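PDB 1XPJ: capsular polysaccharide biosynthesis protein from Vibrio cholerae, which is of unknown function but is probably a hydrolase of the haloacid dehalogenase-like superfamily. Local coordinates for residues K3-L8 against V44-R49; Q32-H37 against Q77-E82; L24-V29 against V102-F107; G10-A15 against D28-L33. All coordinates share one frame; numbering follows the deposited sequence.

Contact 1. Residues K3-L8 against V44-R49; sequences KLIVDL and VISTAR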
loop_
_atom_site.group_PDB
_atom_site.type_symbol
_atom_site.label_atom_id
_atom_site.label_comp_id
_atom_site.label_asym_id
_atom_site.label_seq_id
_atom_site.Cartn_x
_atom_site.Cartn_y
_atom_site.Cartn_z
ATOM N N LYS A 3 -3.363 2.605 -19.664
ATOM C CA LYS A 3 -2.304 1.802 -19.062
ATOM C C LYS A 3 -2.502 0.308 -19.348
ATOM O O LYS A 3 -3.628 -0.199 -19.340
ATOM C CB LYS A 3 -2.274 1.993 -17.529
ATOM C CG LYS A 3 -1.719 3.325 -17.033
ATOM C CD LYS A 3 -1.350 3.228 -15.548
ATOM C CE LYS A 3 -2.139 4.198 -14.680
ATOM N NZ LYS A 3 -1.278 4.934 -13.703
ATOM N N LEU A 4 -1.396 -0.387 -19.587
ATOM C CA LEU A 4 -1.374 -1.823 -19.450
ATOM C C LEU A 4 -0.814 -2.121 -18.077
ATOM O O LEU A 4 0.242 -1.590 -17.686
ATOM C CB LEU A 4 -0.513 -2.487 -20.522
ATOM C CG LEU A 4 -0.889 -2.268 -21.985
ATOM C CD1 LEU A 4 0.016 -3.088 -22.899
ATOM C CD2 LEU A 4 -2.387 -2.573 -22.233
ATOM N N ILE A 5 -1.545 -2.960 -17.343
ATOM C CA ILE A 5 -1.081 -3.500 -16.083
ATOM C C ILE A 5 -0.621 -4.940 -16.351
ATOM O O ILE A 5 -1.434 -5.831 -16.653
ATOM C CB ILE A 5 -2.197 -3.404 -15.007
ATOM C CG1 ILE A 5 -2.869 -2.024 -15.044
ATOM C CG2 ILE A 5 -1.660 -3.731 -13.599
ATOM C CD1 ILE A 5 -1.931 -0.843 -14.787
ATOM N N VAL A 6 0.690 -5.148 -16.238
ATOM C CA VAL A 6 1.330 -6.372 -16.707
ATOM C C VAL A 6 1.986 -7.146 -15.575
ATOM O O VAL A 6 2.878 -6.625 -14.875
ATOM C CB VAL A 6 2.432 -6.061 -17.749
ATOM C CG1 VAL A 6 2.919 -7.348 -18.417
ATOM C CG2 VAL A 6 1.934 -5.026 -18.779
ATOM N N ASP A 7 1.554 -8.391 -15.410
ATOM C CA ASP A 7 2.158 -9.316 -14.462
ATOM C C ASP A 7 3.590 -9.630 -14.938
ATOM O O ASP A 7 3.934 -9.379 -16.104
ATOM C CB ASP A 7 1.297 -10.575 -14.413
ATOM C CG ASP A 7 1.686 -11.531 -13.301
ATOM O OD1 ASP A 7 2.022 -11.094 -12.187
ATOM O OD2 ASP A 7 1.656 -12.773 -13.460
ATOM N N LEU A 8 4.436 -10.164 -14.055
ATOM C CA LEU A 8 5.826 -10.370 -14.431
ATOM C C LEU A 8 6.118 -11.843 -14.707
ATOM O O LEU A 8 6.406 -12.191 -15.851
ATOM C CB LEU A 8 6.754 -9.785 -13.361
ATOM C CG LEU A 8 8.270 -9.990 -13.387
ATOM C CD1 LEU A 8 8.910 -9.444 -14.658
ATOM C CD2 LEU A 8 8.851 -9.293 -12.157
ATOM N N VAL A 44 2.768 -0.694 -16.855
ATOM C CA VAL A 44 2.950 -0.868 -15.410
ATOM C C VAL A 44 3.216 -2.345 -15.090
ATOM O O VAL A 44 2.339 -3.192 -15.267
ATOM C CB VAL A 44 1.707 -0.367 -14.609
ATOM C CG1 VAL A 44 1.866 -0.637 -13.105
ATOM C CG2 VAL A 44 1.427 1.131 -14.870
ATOM N N ILE A 45 4.419 -2.655 -14.629
ATOM C CA ILE A 45 4.726 -3.993 -14.186
ATOM C C ILE A 45 4.223 -4.110 -12.736
ATOM O O ILE A 45 4.594 -3.312 -11.879
ATOM C CB ILE A 45 6.261 -4.277 -14.278
ATOM C CG1 ILE A 45 6.868 -3.773 -15.594
ATOM C CG2 ILE A 45 6.580 -5.757 -13.999
ATOM C CD1 ILE A 45 6.393 -4.446 -16.859
ATOM N N SER A 46 3.360 -5.088 -12.483
ATOM C CA SER A 46 2.724 -5.274 -11.187
ATOM C C SER A 46 2.954 -6.719 -10.834
ATOM O O SER A 46 2.606 -7.588 -11.620
ATOM C CB SER A 46 1.227 -5.027 -11.337
ATOM O OG SER A 46 0.626 -4.619 -10.127
ATOM N N THR A 47 3.553 -7.007 -9.692
ATOM C CA THR A 47 3.946 -8.388 -9.410
ATOM C C THR A 47 3.810 -8.770 -7.949
ATOM O O THR A 47 4.067 -7.952 -7.057
ATOM C CB THR A 47 5.398 -8.654 -9.890
ATOM O OG1 THR A 47 5.845 -9.942 -9.422
ATOM C CG2 THR A 47 6.374 -7.669 -9.231
ATOM N N ALA A 48 3.410 -10.024 -7.719
ATOM C CA ALA A 48 3.382 -10.647 -6.390
ATOM C C ALA A 48 4.708 -11.333 -5.999
ATOM O O ALA A 48 4.777 -12.007 -4.956
ATOM C CB ALA A 48 2.233 -11.635 -6.301
ATOM N N ARG A 49 5.744 -11.180 -6.827
ATOM C CA ARG A 49 7.026 -11.874 -6.608
ATOM C C ARG A 49 7.573 -11.668 -5.205
ATOM O O ARG A 49 7.643 -10.539 -4.731
ATOM C CB ARG A 49 8.086 -11.421 -7.620
ATOM C CG ARG A 49 9.397 -12.202 -7.476
ATOM C CD ARG A 49 10.510 -11.739 -8.396
ATOM N NE ARG A 49 10.280 -12.093 -9.798
ATOM C CZ ARG A 49 11.088 -11.749 -10.795
ATOM N NH1 ARG A 49 12.183 -11.032 -10.555
ATOM N NH2 ARG A 49 10.798 -12.113 -12.037
HETATM O O HOH W 1 2.164 -11.819 -9.645
HETATM O O HOH W 2 4.872 -11.889 -11.074
#
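The guanidinium of Arg49 is covered on one face by Leu8, whose CD2 sits 3.4 Å from Arg49 NH2, displaced toward the rim of the group. Leu8 CG is carried anti to the backbone N (chi1 173°), and the two side chains cross at a slant. Arg49 NH2 has its charged partner in Asp9 through a salt bridge, and Tyr20 makes a cation-pi contact with the same group. Leu8 CB rests 3.9 Å from Thr47 CB.

The carboxylate of Asp7 reaches the second segment through water. Asp7 OD1 accepts from a water 2.6 Å away that in turn takes the N-H of Ala48, and a second water links OD1 to Thr47 OG1. Thr47 OG1 also accepts from Arg49 N at 2.9 Å, closing an ST turn.

The residues lie at and beyond the C-terminal ends of the neighbouring parallel strands 3-6 and 42-47, the two strands of a right-handed beta-alpha-beta unit in a Rossmann-like HAD fold. Asp7 would be the first aspartate of the probable DxDx(T/V) motif at the strand end. Val44 N donates to Leu4 O, Val6 N to Val44 O at 2.7 Å, and Ser46 N to Val6 O, the last from 36° out of the carbonyl plane. Ile5 and Val44 lie side by side on one face of the sheet, Ile5 CD1 being 3.7 Å from Val44 CB; Val6 and Ile45 occupy the other.

Contact 2. Residues Q32-H37 against Q77-E82; sequences QLREYH and QVPYDE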
loop_
_atom_site.group_PDB
_atom_site.type_symbol
_atom_site.label_atom_id
_atom_site.label_comp_id
_atom_site.label_asym_id
_atom_site.label_seq_id
_atom_site.Cartn_x
_atom_site.Cartn_y
_atom_site.Cartn_z
ATOM N N GLN A 32 5.159 -7.279 -28.127
ATOM C CA GLN A 32 3.830 -6.688 -28.159
ATOM C C GLN A 32 3.722 -5.471 -27.210
ATOM O O GLN A 32 3.074 -4.482 -27.548
ATOM C CB GLN A 32 2.747 -7.736 -27.910
ATOM C CG GLN A 32 1.339 -7.262 -28.262
ATOM C CD GLN A 32 1.004 -7.376 -29.742
ATOM O OE1 GLN A 32 1.697 -6.816 -30.585
ATOM N NE2 GLN A 32 -0.060 -8.101 -30.058
ATOM N N LEU A 33 4.382 -5.535 -26.054
ATOM C CA LEU A 33 4.455 -4.396 -25.131
ATOM C C LEU A 33 5.057 -3.169 -25.821
ATOM O O LEU A 33 4.596 -2.045 -25.612
ATOM C CB LEU A 33 5.271 -4.748 -23.871
ATOM C CG LEU A 33 4.780 -4.427 -22.468
ATOM C CD1 LEU A 33 3.302 -4.737 -22.319
ATOM C CD2 LEU A 33 5.591 -5.228 -21.461
ATOM N N ARG A 34 6.087 -3.390 -26.637
ATOM C CA ARG A 34 6.732 -2.313 -27.408
ATOM C C ARG A 34 5.766 -1.628 -28.399
ATOM O O ARG A 34 5.778 -0.396 -28.553
ATOM C CB ARG A 34 7.953 -2.854 -28.165
ATOM C CG ARG A 34 9.148 -3.209 -27.292
ATOM C CD ARG A 34 10.488 -3.095 -28.006
ATOM N NE ARG A 34 11.573 -3.680 -27.222
ATOM C CZ ARG A 34 12.042 -4.914 -27.382
ATOM N NH1 ARG A 34 11.532 -5.720 -28.304
ATOM N NH2 ARG A 34 13.026 -5.350 -26.610
ATOM N N GLU A 35 4.941 -2.429 -29.074
ATOM C CA GLU A 35 3.978 -1.907 -30.043
ATOM C C GLU A 35 2.902 -1.071 -29.350
ATOM O O GLU A 35 2.503 -0.026 -29.866
ATOM C CB GLU A 35 3.323 -3.036 -30.843
ATOM C CG GLU A 35 4.301 -3.822 -31.697
ATOM C CD GLU A 35 3.966 -3.777 -33.176
ATOM O OE1 GLU A 35 4.114 -4.829 -33.842
ATOM O OE2 GLU A 35 3.565 -2.699 -33.681
ATOM N N TYR A 36 2.440 -1.538 -28.188
ATOM C CA TYR A 36 1.476 -0.787 -27.391
ATOM C C TYR A 36 2.065 0.502 -26.812
ATOM O O TYR A 36 1.380 1.530 -26.771
ATOM C CB TYR A 36 0.864 -1.649 -26.281
ATOM C CG TYR A 36 -0.285 -2.509 -26.760
ATOM C CD1 TYR A 36 -0.048 -3.674 -27.510
ATOM C CD2 TYR A 36 -1.606 -2.174 -26.460
ATOM C CE1 TYR A 36 -1.082 -4.464 -27.954
ATOM C CE2 TYR A 36 -2.657 -2.974 -26.903
ATOM C CZ TYR A 36 -2.381 -4.118 -27.647
ATOM O OH TYR A 36 -3.396 -4.912 -28.088
ATOM N N HIS A 37 3.325 0.459 -26.381
ATOM C CA HIS A 37 4.016 1.682 -25.978
ATOM C C HIS A 37 4.031 2.709 -27.136
ATOM O O HIS A 37 3.842 3.904 -26.915
ATOM C CB HIS A 37 5.430 1.377 -25.459
ATOM C CG HIS A 37 6.149 2.571 -24.895
ATOM N ND1 HIS A 37 6.299 2.779 -23.537
ATOM C CD2 HIS A 37 6.769 3.611 -25.508
ATOM C CE1 HIS A 37 6.981 3.898 -23.342
ATOM N NE2 HIS A 37 7.269 4.426 -24.521
ATOM N N GLN A 77 15.350 -5.310 -22.361
ATOM C CA GLN A 77 14.781 -4.188 -23.112
ATOM C C GLN A 77 13.255 -4.193 -23.013
ATOM O O GLN A 77 12.549 -4.035 -24.014
ATOM C CB GLN A 77 15.240 -4.206 -24.592
ATOM C CG GLN A 77 16.732 -4.515 -24.796
ATOM C CD GLN A 77 17.568 -3.270 -25.039
ATOM O OE1 GLN A 77 18.196 -3.133 -26.093
ATOM N NE2 GLN A 77 17.582 -2.363 -24.067
ATOM N N VAL A 78 12.746 -4.408 -21.801
ATOM C CA VAL A 78 11.312 -4.365 -21.558
ATOM C C VAL A 78 10.964 -2.920 -21.219
ATOM O O VAL A 78 11.543 -2.348 -20.291
ATOM C CB VAL A 78 10.898 -5.294 -20.418
ATOM C CG1 VAL A 78 9.352 -5.428 -20.335
ATOM C CG2 VAL A 78 11.562 -6.645 -20.574
ATOM N N PRO A 79 10.059 -2.309 -21.988
ATOM C CA PRO A 79 9.644 -0.934 -21.700
ATOM C C PRO A 79 8.757 -0.963 -20.458
ATOM O O PRO A 79 7.983 -1.922 -20.262
ATOM C CB PRO A 79 8.857 -0.524 -22.955
ATOM C CG PRO A 79 8.398 -1.804 -23.587
ATOM C CD PRO A 79 9.349 -2.877 -23.154
ATOM N N TYR A 80 8.910 0.039 -19.598
ATOM C CA TYR A 80 8.081 0.154 -18.402
ATOM C C TYR A 80 8.153 1.590 -17.931
ATOM O O TYR A 80 9.208 2.209 -17.984
ATOM C CB TYR A 80 8.517 -0.835 -17.286
ATOM C CG TYR A 80 9.921 -0.608 -16.761
ATOM C CD1 TYR A 80 10.150 0.169 -15.612
ATOM C CD2 TYR A 80 11.030 -1.148 -17.428
ATOM C CE1 TYR A 80 11.473 0.402 -15.131
ATOM C CE2 TYR A 80 12.338 -0.935 -16.972
ATOM C CZ TYR A 80 12.556 -0.157 -15.825
ATOM O OH TYR A 80 13.850 0.047 -15.386
ATOM N N ASP A 81 7.002 2.097 -17.491
ATOM C CA ASP A 81 6.879 3.406 -16.863
ATOM C C ASP A 81 6.712 3.333 -15.356
ATOM O O ASP A 81 7.001 4.303 -14.675
ATOM C CB ASP A 81 5.696 4.148 -17.446
ATOM C CG ASP A 81 5.823 4.336 -18.916
ATOM O OD1 ASP A 81 6.596 5.228 -19.328
ATOM O OD2 ASP A 81 5.200 3.633 -19.732
ATOM N N GLU A 82 6.236 2.198 -14.840
ATOM C CA GLU A 82 6.075 2.009 -13.395
ATOM C C GLU A 82 6.378 0.575 -13.007
ATOM O O GLU A 82 6.158 -0.331 -13.805
ATOM C CB GLU A 82 4.641 2.313 -12.943
ATOM C CG GLU A 82 4.247 3.785 -12.900
ATOM C CD GLU A 82 2.769 3.965 -12.594
ATOM O OE1 GLU A 82 2.194 3.101 -11.880
ATOM O OE2 GLU A 82 2.177 4.966 -13.044
#
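Leu33 meets Val78 and Pro79 where helix 27-38, the crossover helix of the beta-alpha-beta unit, packs against the loop leading from helix 66-75 to strand 82-85. Leu33 CD2 touches Val78 CG1 at 3.9 Å, while Leu33 CB lies near the CG corner of the Pro79 ring. The loop starts with a Schellman motif that ends helix 66-75, with Gln77 at positive phi as its C-prime residue.

One residue on, Arg34 runs past Pro79 at about a right angle, Arg34 CG to Pro79 CG 4.0 Å. Its chain is extended from CG to NE (chi3 -169°), which carries NE beyond the proline toward Gln77. There Arg34 NH2 gives a weak, bent hydrogen bond to Gln77 O, 2.9 Å long with an N-H...O angle of 130°, and Gln77 CB lies in plane at the guanidinium edge. NH1 has a further partner in Glu31, a salt bridge along the same helix.

The His37 ring, a turn later, lies close to Pro79 and Asp81, its plane only 10° from that of the carboxylate. Asp81 OD2 accepts from Ile43 N and stays 4.0 Å from His37 CE1. The contact buries His37 ND1, which has no polar partner in the model and lies 4.2 Å from Pro79 CB.

Contact 3. Residues L24-V29 against V102-F107; sequences LPRLDV and VRPSEF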
loop_
_atom_site.group_PDB
_atom_site.type_symbol
_atom_site.label_atom_id
_atom_site.label_comp_id
_atom_site.label_asym_id
_atom_site.label_seq_id
_atom_site.Cartn_x
_atom_site.Cartn_y
_atom_site.Cartn_z
ATOM N N LEU A 24 14.292 -16.980 -18.518
ATOM C CA LEU A 24 14.120 -16.655 -19.925
ATOM C C LEU A 24 12.853 -15.797 -20.165
ATOM O O LEU A 24 11.863 -15.955 -19.500
ATOM C CB LEU A 24 13.964 -17.935 -20.721
ATOM C CG LEU A 24 15.209 -18.829 -20.774
ATOM C CD1 LEU A 24 14.988 -20.158 -21.512
ATOM C CD2 LEU A 24 16.384 -18.150 -21.483
ATOM N N PRO A 25 13.156 -14.841 -21.059
ATOM C CA PRO A 25 12.112 -13.948 -21.606
ATOM C C PRO A 25 11.104 -14.640 -22.568
ATOM O O PRO A 25 11.473 -15.464 -23.386
ATOM C CB PRO A 25 12.827 -12.822 -22.335
ATOM C CG PRO A 25 14.193 -13.393 -22.725
ATOM C CD PRO A 25 14.435 -14.499 -21.669
ATOM N N ARG A 26 9.819 -14.230 -22.432
ATOM C CA ARG A 26 8.771 -14.400 -23.430
ATOM C C ARG A 26 8.800 -13.253 -24.413
ATOM O O ARG A 26 8.286 -12.183 -24.152
ATOM C CB ARG A 26 7.396 -14.469 -22.748
ATOM C CG ARG A 26 7.135 -15.724 -21.996
ATOM C CD ARG A 26 5.650 -15.889 -21.651
ATOM N NE ARG A 26 4.878 -16.237 -22.848
ATOM C CZ ARG A 26 3.588 -16.576 -22.670
ATOM N NH1 ARG A 26 3.067 -16.597 -21.455
ATOM N NH2 ARG A 26 2.828 -16.855 -23.733
ATOM N N LEU A 27 9.567 -13.509 -25.471
ATOM C CA LEU A 27 9.900 -12.501 -26.486
ATOM C C LEU A 27 8.713 -11.949 -27.283
ATOM O O LEU A 27 8.658 -10.752 -27.579
ATOM C CB LEU A 27 10.969 -13.028 -27.449
ATOM C CG LEU A 27 12.371 -13.327 -26.901
ATOM C CD1 LEU A 27 13.157 -14.179 -27.918
ATOM C CD2 LEU A 27 13.153 -12.058 -26.502
ATOM N N ASP A 28 7.773 -12.813 -27.647
ATOM C CA ASP A 28 6.573 -12.355 -28.348
ATOM C C ASP A 28 5.745 -11.385 -27.479
ATOM O O ASP A 28 5.268 -10.359 -27.972
ATOM C CB ASP A 28 5.732 -13.540 -28.845
ATOM C CG ASP A 28 5.324 -14.502 -27.726
ATOM O OD1 ASP A 28 5.851 -14.408 -26.597
ATOM O OD2 ASP A 28 4.477 -15.399 -27.883
ATOM N N VAL A 29 5.611 -11.692 -26.186
ATOM C CA VAL A 29 4.835 -10.847 -25.264
ATOM C C VAL A 29 5.487 -9.478 -25.095
ATOM O O VAL A 29 4.809 -8.451 -25.201
ATOM C CB VAL A 29 4.617 -11.509 -23.866
ATOM C CG1 VAL A 29 4.071 -10.499 -22.874
ATOM C CG2 VAL A 29 3.682 -12.732 -23.960
ATOM N N VAL A 102 -6.700 -10.091 -19.942
ATOM C CA VAL A 102 -6.292 -11.021 -20.976
ATOM C C VAL A 102 -5.075 -11.828 -20.554
ATOM O O VAL A 102 -4.212 -11.350 -19.820
ATOM C CB VAL A 102 -6.024 -10.336 -22.367
ATOM C CG1 VAL A 102 -7.231 -9.482 -22.804
ATOM C CG2 VAL A 102 -4.717 -9.539 -22.372
ATOM N N ARG A 103 -5.026 -13.072 -21.024
ATOM C CA ARG A 103 -3.864 -13.915 -20.811
ATOM C C ARG A 103 -2.749 -13.549 -21.806
ATOM O O ARG A 103 -3.046 -13.060 -22.895
ATOM C CB ARG A 103 -4.266 -15.387 -20.891
ATOM C CG ARG A 103 -5.333 -15.771 -19.846
ATOM C CD ARG A 103 -5.769 -17.255 -19.878
ATOM N NE ARG A 103 -6.720 -17.548 -20.949
ATOM C CZ ARG A 103 -8.002 -17.192 -20.947
ATOM N NH1 ARG A 103 -8.515 -16.524 -19.920
ATOM N NH2 ARG A 103 -8.781 -17.509 -21.979
ATOM N N PRO A 104 -1.477 -13.779 -21.450
ATOM C CA PRO A 104 -0.362 -13.340 -22.300
ATOM C C PRO A 104 -0.396 -13.955 -23.697
ATOM O O PRO A 104 0.088 -13.299 -24.621
ATOM C CB PRO A 104 0.896 -13.758 -21.512
ATOM C CG PRO A 104 0.429 -14.053 -20.136
ATOM C CD PRO A 104 -0.999 -14.477 -20.243
ATOM N N SER A 105 -0.977 -15.144 -23.864
ATOM C CA SER A 105 -1.115 -15.732 -25.204
ATOM C C SER A 105 -2.168 -15.009 -26.032
ATOM O O SER A 105 -1.999 -14.862 -27.229
ATOM C CB SER A 105 -1.431 -17.239 -25.159
ATOM O OG SER A 105 -2.711 -17.466 -24.572
ATOM N N GLU A 106 -3.246 -14.557 -25.405
ATOM C CA GLU A 106 -4.229 -13.741 -26.122
ATOM C C GLU A 106 -3.640 -12.381 -26.522
ATOM O O GLU A 106 -3.868 -11.914 -27.630
ATOM C CB GLU A 106 -5.492 -13.529 -25.286
ATOM C CG GLU A 106 -6.214 -14.814 -24.908
ATOM C CD GLU A 106 -7.381 -14.580 -23.964
ATOM O OE1 GLU A 106 -7.162 -13.996 -22.872
ATOM O OE2 GLU A 106 -8.513 -14.987 -24.322
ATOM N N PHE A 107 -2.887 -11.760 -25.617
ATOM C CA PHE A 107 -2.280 -10.449 -25.834
ATOM C C PHE A 107 -1.282 -10.457 -26.988
ATOM O O PHE A 107 -1.141 -9.467 -27.709
ATOM C CB PHE A 107 -1.567 -9.997 -24.548
ATOM C CG PHE A 107 -0.762 -8.713 -24.687
ATOM C CD1 PHE A 107 -1.393 -7.491 -24.927
ATOM C CD2 PHE A 107 0.630 -8.729 -24.544
ATOM C CE1 PHE A 107 -0.646 -6.289 -25.031
ATOM C CE2 PHE A 107 1.383 -7.534 -24.638
ATOM C CZ PHE A 107 0.743 -6.315 -24.887
#
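Arg26 brings its guanidinium up to Pro104, Arg26 NH1 coming to 3.6 Å from Pro104 CB, and the two side chains cross at about a right angle. The arginine chain is bent at chi3 (73°), which turns NE aside before the guanidinium reaches the proline. NH1 finds its polar partner outside the two segments, in a hydrogen bond to Gly10 O.

Val29 packs on the same group: its CG2 lies over one face of the Arg26 guanidinium, 3.8 Å above the plane and toward the rim. Val29 CG2 is also 3.8 Å from Pro104 CB and 3.7 Å from Pro104 O, and the valine and proline lie side by side, pointing the same way. Pro104 CB is thus shared between the arginine and the valine.

Phe107, one turn further along its helix, presents its edge to the backbone of Val29: Val29 O lies near the ring plane, 3.6 Å from Phe107 CE2. Within the second segment, Arg103 N, at the N-cap position, donates to Glu106 OE1 at 3.0 Å, on the anti lone pair, which ties the first turn of helix 104-109. Arg103 also forms a salt bridge with Glu106 of the second subunit, and Glu106 with Arg103 of that subunit.

The contact joins the first turns of two helices, 27-38 and 104-109, beside the loop bearing the probable HAD-type DxDx(T/V) motif, whose Thr11 touches Pro104.

Contact 4. Residues G10-A15 against D28-L33; sequences GTLTQA and DVIEQL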
loop_
_atom_site.group_PDB
_atom_site.type_symbol
_atom_site.label_atom_id
_atom_site.label_comp_id
_atom_site.label_asym_id
_atom_site.label_seq_id
_atom_site.Cartn_x
_atom_site.Cartn_y
_atom_site.Cartn_z
ATOM N N GLY A 10 5.641 -15.495 -15.633
ATOM C CA GLY A 10 4.698 -16.246 -16.440
ATOM C C GLY A 10 4.091 -15.429 -17.569
ATOM O O GLY A 10 3.518 -15.996 -18.498
ATOM N N THR A 11 4.211 -14.104 -17.483
ATOM C CA THR A 11 3.677 -13.213 -18.510
ATOM C C THR A 11 4.822 -12.653 -19.317
ATOM O O THR A 11 4.829 -12.762 -20.540
ATOM C CB THR A 11 2.879 -12.054 -17.861
ATOM O OG1 THR A 11 1.644 -12.566 -17.368
ATOM C CG2 THR A 11 2.435 -11.013 -18.901
ATOM N N LEU A 12 5.791 -12.051 -18.631
ATOM C CA LEU A 12 6.999 -11.573 -19.290
ATOM C C LEU A 12 8.119 -12.627 -19.250
ATOM O O LEU A 12 9.103 -12.503 -19.978
ATOM C CB LEU A 12 7.453 -10.253 -18.670
ATOM C CG LEU A 12 6.942 -8.939 -19.269
ATOM C CD1 LEU A 12 5.676 -9.111 -20.089
ATOM C CD2 LEU A 12 6.735 -7.883 -18.189
ATOM N N THR A 13 7.948 -13.661 -18.414
ATOM C CA THR A 13 8.942 -14.726 -18.251
ATOM C C THR A 13 8.362 -16.112 -18.561
ATOM O O THR A 13 7.149 -16.330 -18.439
ATOM C CB THR A 13 9.609 -14.722 -16.816
ATOM O OG1 THR A 13 8.817 -15.488 -15.898
ATOM C CG2 THR A 13 9.658 -13.320 -16.181
ATOM N N GLN A 14 9.240 -17.036 -18.953
ATOM C CA GLN A 14 8.856 -18.411 -19.230
ATOM C C GLN A 14 8.814 -19.247 -17.960
ATOM O O GLN A 14 8.512 -20.450 -18.005
ATOM C CB GLN A 14 9.834 -19.040 -20.226
ATOM C CG GLN A 14 9.799 -18.396 -21.602
ATOM C CD GLN A 14 10.741 -19.040 -22.597
ATOM O OE1 GLN A 14 11.137 -20.193 -22.441
ATOM N NE2 GLN A 14 11.098 -18.294 -23.631
ATOM N N ALA A 15 9.154 -18.617 -16.835
ATOM C CA ALA A 15 9.160 -19.280 -15.531
ATOM C C ALA A 15 9.879 -20.630 -15.528
ATOM O O ALA A 15 9.416 -21.568 -14.906
ATOM C CB ALA A 15 7.721 -19.441 -15.004
ATOM N N ASP A 28 7.773 -12.813 -27.647
ATOM C CA ASP A 28 6.573 -12.355 -28.348
ATOM C C ASP A 28 5.745 -11.385 -27.479
ATOM O O ASP A 28 5.268 -10.359 -27.972
ATOM C CB ASP A 28 5.732 -13.540 -28.845
ATOM C CG ASP A 28 5.324 -14.502 -27.726
ATOM O OD1 ASP A 28 5.851 -14.408 -26.597
ATOM O OD2 ASP A 28 4.477 -15.399 -27.883
ATOM N N VAL A 29 5.611 -11.692 -26.186
ATOM C CA VAL A 29 4.835 -10.847 -25.264
ATOM C C VAL A 29 5.487 -9.478 -25.095
ATOM O O VAL A 29 4.809 -8.451 -25.201
ATOM C CB VAL A 29 4.617 -11.509 -23.866
ATOM C CG1 VAL A 29 4.071 -10.499 -22.874
ATOM C CG2 VAL A 29 3.682 -12.732 -23.960
ATOM N N ILE A 30 6.795 -9.471 -24.831
ATOM C CA ILE A 30 7.557 -8.225 -24.702
ATOM C C ILE A 30 7.505 -7.353 -25.970
ATOM O O ILE A 30 7.318 -6.130 -25.888
ATOM C CB ILE A 30 9.027 -8.508 -24.303
ATOM C CG1 ILE A 30 9.090 -9.295 -22.985
ATOM C CG2 ILE A 30 9.804 -7.201 -24.170
ATOM C CD1 ILE A 30 10.510 -9.654 -22.577
ATOM N N GLU A 31 7.669 -7.977 -27.132
ATOM C CA GLU A 31 7.578 -7.261 -28.408
ATOM C C GLU A 31 6.205 -6.587 -28.570
ATOM O O GLU A 31 6.103 -5.450 -29.061
ATOM C CB GLU A 31 7.881 -8.203 -29.580
ATOM C CG GLU A 31 7.958 -7.527 -30.954
ATOM C CD GLU A 31 9.092 -6.501 -31.081
ATOM O OE1 GLU A 31 10.126 -6.635 -30.390
ATOM O OE2 GLU A 31 8.948 -5.553 -31.886
ATOM N N GLN A 32 5.159 -7.279 -28.127
ATOM C CA GLN A 32 3.830 -6.688 -28.159
ATOM C C GLN A 32 3.722 -5.471 -27.210
ATOM O O GLN A 32 3.074 -4.482 -27.548
ATOM C CB GLN A 32 2.747 -7.736 -27.910
ATOM C CG GLN A 32 1.339 -7.262 -28.262
ATOM C CD GLN A 32 1.004 -7.376 -29.742
ATOM O OE1 GLN A 32 1.697 -6.816 -30.585
ATOM N NE2 GLN A 32 -0.060 -8.101 -30.058
ATOM N N LEU A 33 4.382 -5.535 -26.054
ATOM C CA LEU A 33 4.455 -4.396 -25.131
ATOM C C LEU A 33 5.057 -3.169 -25.821
ATOM O O LEU A 33 4.596 -2.045 -25.612
ATOM C CB LEU A 33 5.271 -4.748 -23.871
ATOM C CG LEU A 33 4.780 -4.427 -22.468
ATOM C CD1 LEU A 33 3.302 -4.737 -22.319
ATOM C CD2 LEU A 33 5.591 -5.228 -21.461
#
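Leu12 and Val29 make the main apolar contact between the loop after strand 3-6 and helix 27-38. This loop carries Thr11, the last position of the probable HAD-type DxDx(T/V) motif, and leads into the crossover helix of a beta-alpha-beta unit.

Among the apolar contacts, Leu12 CD1 is central. Leu12 CD1 meets Val29 CG1 at 3.5 Å and Leu33 CD2 at 4.1 Å, so that one methyl bridges residues a helical turn apart; the Leu12 side chain crosses both at about a right angle. Leu12 CG lies 4.3 Å from Ile30 CG1. On the strand side, Val6 and Ile45 also touch Leu12, which is therefore packed between helix and sheet.

Contacts of carbonyl oxygens with methyls add to this. Thr11 O lies against Val29, 3.3 Å from Val29 CG1. Anti to the backbone N (chi1 168°), this methyl meets both the Thr11 carbonyl and the Leu12 methyl. Leu12 O and Ile30 CD1 are farther apart, at 4.1 Å.

The two segments are not hydrogen-bonded to each other; bonds within them and to Arg26, from Leu12 through the backbone and from Arg26 NH1 to Gly10 O, hold the loop. In the helix, Leu33 N donates to Val29 O. In the loop, Thr13 OG1 accepts two backbone N-H groups: Gly10 N from before it in the chain, with an N-H...O angle of 161°, and Ala15 N, 3.3 Å from Thr13 OG1, which completes an ST turn.

Overall arrangement
Helix 27-38 links contacts 2, 3 and 4, and contact 1 joins the strands before and after it. Contacts 3 and 4 are closest, their centres about 4 Å apart; they share Asp28 and Val29, and Pro104 CG reaches Thr11 OG1 at 3.4 Å. Contacts 2 and 4 share Leu33, and Leu33 CD1 touches Leu4 CD1 of contact 1 at 3.7 Å. Contact 1 holds Asp7 and contact 4 Thr11 of the probable HAD-type motif, so both border the likely active site; the side chain of Arg49 in contact 1 is near a bound tartrate, probably from crystallisation. The second subunit borders all four contacts, contact 2 through Tyr36, and extends the sheet beyond strand 3-6.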